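Local coordinates for protein CRISPR-associated endonuclease Cas2 2 (Thermus thermophilus, PDB 1ZPW) that acts in CRISPR adaptive immunity against viruses and plasmids, probably as a metal-dependent endoribonuclease of the Cas2 family, at residues Y6-D11 and N23-Y28. Numbering follows the deposited sequence.
Sequences YAVAYD and NLLKSY
Leu-25 lays its methyl CD1 obliquely against the Tyr-10 ring, 3.6 Å from CE1 and 3.8 Å from CD1 of that tyrosine. The two side chains run past each other in opposite directions, the phenol reaching from the strand toward the helix and the leucine from the helix toward the strand. Val-8, two residues earlier on the same face of the strand, meets Leu-25 differently, tip to tip: its CG1 stands 4.1 Å from both CD1 and CD2, so that this one methyl faces the whole fork of the leucine. With CG1 anti to the backbone N (chi1 -179°), Val-8 directs that branch at the helix. The chi1 of 53° at Tyr-10 sets CG between the backbone N and the carbonyl carbon, which brings the ring alongside Leu-25. Phe-37 of strand 36-41 touches both Tyr-10 and Leu-25, while Arg-31 hydrogen-bonds to the Tyr-10 hydroxyl. The contact thus seats the C-terminal part of helix 15-26 on strand 4-11, within the first beta-alpha-beta unit of the ferredoxin-like fold, whose two strands are separated by strand 36-41. Strand 4-11 ends at Asp-11, the predicted catalytic magnesium ligand, which takes no part in the contact. Between strand and helix the join is wholly apolar, made by two methyl-bearing side chains and two ring carbons of a tyrosine, so its contribution comes from burial of apolar surface, not from polar bonds.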
loop_
_atom_site.group_PDB
_atom_site.type_symbol
_atom_site.label_atom_id
_atom_site.label_comp_id
_atom_site.label_asym_id
_atom_site.label_seq_id
_atom_site.Cartn_x
_atom_site.Cartn_y
_atom_site.Cartn_z
ATOM N N TYR A 6 -1.451 6.722 4.606
ATOM C CA TYR A 6 -2.034 6.331 3.312
ATOM C C TYR A 6 -2.480 4.896 3.383
ATOM O O TYR A 6 -1.805 4.047 3.970
ATOM C CB TYR A 6 -1.019 6.467 2.167
ATOM C CG TYR A 6 -0.618 7.886 1.841
ATOM C CD1 TYR A 6 0.307 8.576 2.649
ATOM C CD2 TYR A 6 -1.137 8.523 0.708
ATOM C CE1 TYR A 6 0.659 9.897 2.341
ATOM C CE2 TYR A 6 -0.767 9.838 0.393
ATOM C CZ TYR A 6 0.142 10.491 1.213
ATOM O OH TYR A 6 0.499 11.790 0.908
ATOM N N ALA A 7 -3.629 4.605 2.772
ATOM C CA ALA A 7 -4.032 3.217 2.548
ATOM C C ALA A 7 -3.577 2.863 1.141
ATOM O O ALA A 7 -3.848 3.593 0.179
ATOM C CB ALA A 7 -5.545 3.050 2.658
ATOM N N VAL A 8 -2.866 1.753 1.024
ATOM C CA VAL A 8 -2.317 1.356 -0.280
ATOM C C VAL A 8 -2.951 0.021 -0.627
ATOM O O VAL A 8 -2.663 -0.972 0.033
ATOM C CB VAL A 8 -0.782 1.237 -0.259
ATOM C CG1 VAL A 8 -0.283 0.839 -1.653
ATOM C CG2 VAL A 8 -0.155 2.555 0.131
ATOM N N ALA A 9 -3.809 0.013 -1.659
ATOM C CA ALA A 9 -4.585 -1.165 -2.003
ATOM C C ALA A 9 -4.177 -1.642 -3.376
ATOM O O ALA A 9 -4.019 -0.840 -4.303
ATOM C CB ALA A 9 -6.078 -0.841 -1.988
ATOM N N TYR A 10 -4.007 -2.949 -3.516
ATOM C CA TYR A 10 -3.510 -3.483 -4.782
ATOM C C TYR A 10 -4.284 -4.681 -5.258
ATOM O O TYR A 10 -4.866 -5.439 -4.467
ATOM C CB TYR A 10 -2.024 -3.800 -4.717
ATOM C CG TYR A 10 -1.607 -4.682 -3.572
ATOM C CD1 TYR A 10 -1.221 -4.125 -2.352
ATOM C CD2 TYR A 10 -1.616 -6.081 -3.700
ATOM C CE1 TYR A 10 -0.817 -4.917 -1.290
ATOM C CE2 TYR A 10 -1.210 -6.888 -2.632
ATOM C CZ TYR A 10 -0.816 -6.304 -1.451
ATOM O OH TYR A 10 -0.453 -7.116 -0.405
ATOM N N ASP A 11 -4.313 -4.827 -6.564
ATOM C CA ASP A 11 -5.014 -5.914 -7.215
ATOM C C ASP A 11 -4.047 -6.381 -8.302
ATOM O O ASP A 11 -3.958 -5.763 -9.366
ATOM C CB ASP A 11 -6.271 -5.296 -7.822
ATOM C CG ASP A 11 -7.244 -6.290 -8.305
ATOM O OD1 ASP A 11 -6.881 -7.488 -8.505
ATOM O OD2 ASP A 11 -8.429 -5.917 -8.563
ATOM N N ASN A 23 6.528 -7.221 -0.536
ATOM C CA ASN A 23 7.829 -7.065 0.086
ATOM C C ASN A 23 8.289 -5.623 0.014
ATOM O O ASN A 23 8.858 -5.084 0.977
ATOM C CB ASN A 23 8.847 -8.001 -0.563
ATOM C CG ASN A 23 8.610 -9.447 -0.219
ATOM O OD1 ASN A 23 8.029 -9.770 0.832
ATOM N ND2 ASN A 23 9.061 -10.348 -1.095
ATOM N N LEU A 24 8.017 -4.973 -1.116
ATOM C CA LEU A 24 8.317 -3.540 -1.228
ATOM C C LEU A 24 7.537 -2.713 -0.204
ATOM O O LEU A 24 8.101 -1.870 0.503
ATOM C CB LEU A 24 8.065 -3.073 -2.659
ATOM C CG LEU A 24 8.122 -1.557 -2.841
ATOM C CD1 LEU A 24 9.563 -1.123 -2.620
ATOM C CD2 LEU A 24 7.606 -1.135 -4.218
ATOM N N LEU A 25 6.229 -2.985 -0.097
ATOM C CA LEU A 25 5.389 -2.208 0.802
ATOM C C LEU A 25 5.807 -2.316 2.283
ATOM O O LEU A 25 5.642 -1.364 3.029
ATOM C CB LEU A 25 3.905 -2.578 0.617
ATOM C CG LEU A 25 3.374 -2.142 -0.766
ATOM C CD1 LEU A 25 1.881 -2.499 -0.879
ATOM C CD2 LEU A 25 3.532 -0.625 -1.032
ATOM N N LYS A 26 6.388 -3.449 2.659
ATOM C CA LYS A 26 6.939 -3.632 4.004
ATOM C C LYS A 26 7.986 -2.585 4.376
ATOM O O LYS A 26 8.157 -2.264 5.552
ATOM C CB LYS A 26 7.510 -5.045 4.132
ATOM C CG LYS A 26 6.442 -6.094 4.090
ATOM C CD LYS A 26 5.884 -6.406 5.465
ATOM C CE LYS A 26 4.812 -7.490 5.332
ATOM N NZ LYS A 26 4.350 -8.053 6.605
ATOM N N SER A 27 8.686 -2.038 3.379
ATOM C CA SER A 27 9.695 -1.019 3.657
ATOM C C SER A 27 9.072 0.343 3.998
ATOM O O SER A 27 9.747 1.264 4.511
ATOM C CB SER A 27 10.793 -1.000 2.555
ATOM O OG SER A 27 10.283 -0.430 1.382
ATOM N N TYR A 28 7.753 0.480 3.776
ATOM C CA TYR A 28 7.053 1.729 4.038
ATOM C C TYR A 28 5.940 1.631 5.060
ATOM O O TYR A 28 5.399 2.651 5.473
ATOM C CB TYR A 28 6.399 2.281 2.765
ATOM C CG TYR A 28 7.365 2.504 1.646
ATOM C CD1 TYR A 28 8.078 3.682 1.539
ATOM C CD2 TYR A 28 7.584 1.496 0.696
ATOM C CE1 TYR A 28 8.993 3.859 0.481
ATOM C CE2 TYR A 28 8.460 1.662 -0.327
ATOM C CZ TYR A 28 9.157 2.839 -0.440
ATOM O OH TYR A 28 10.019 2.976 -1.497
#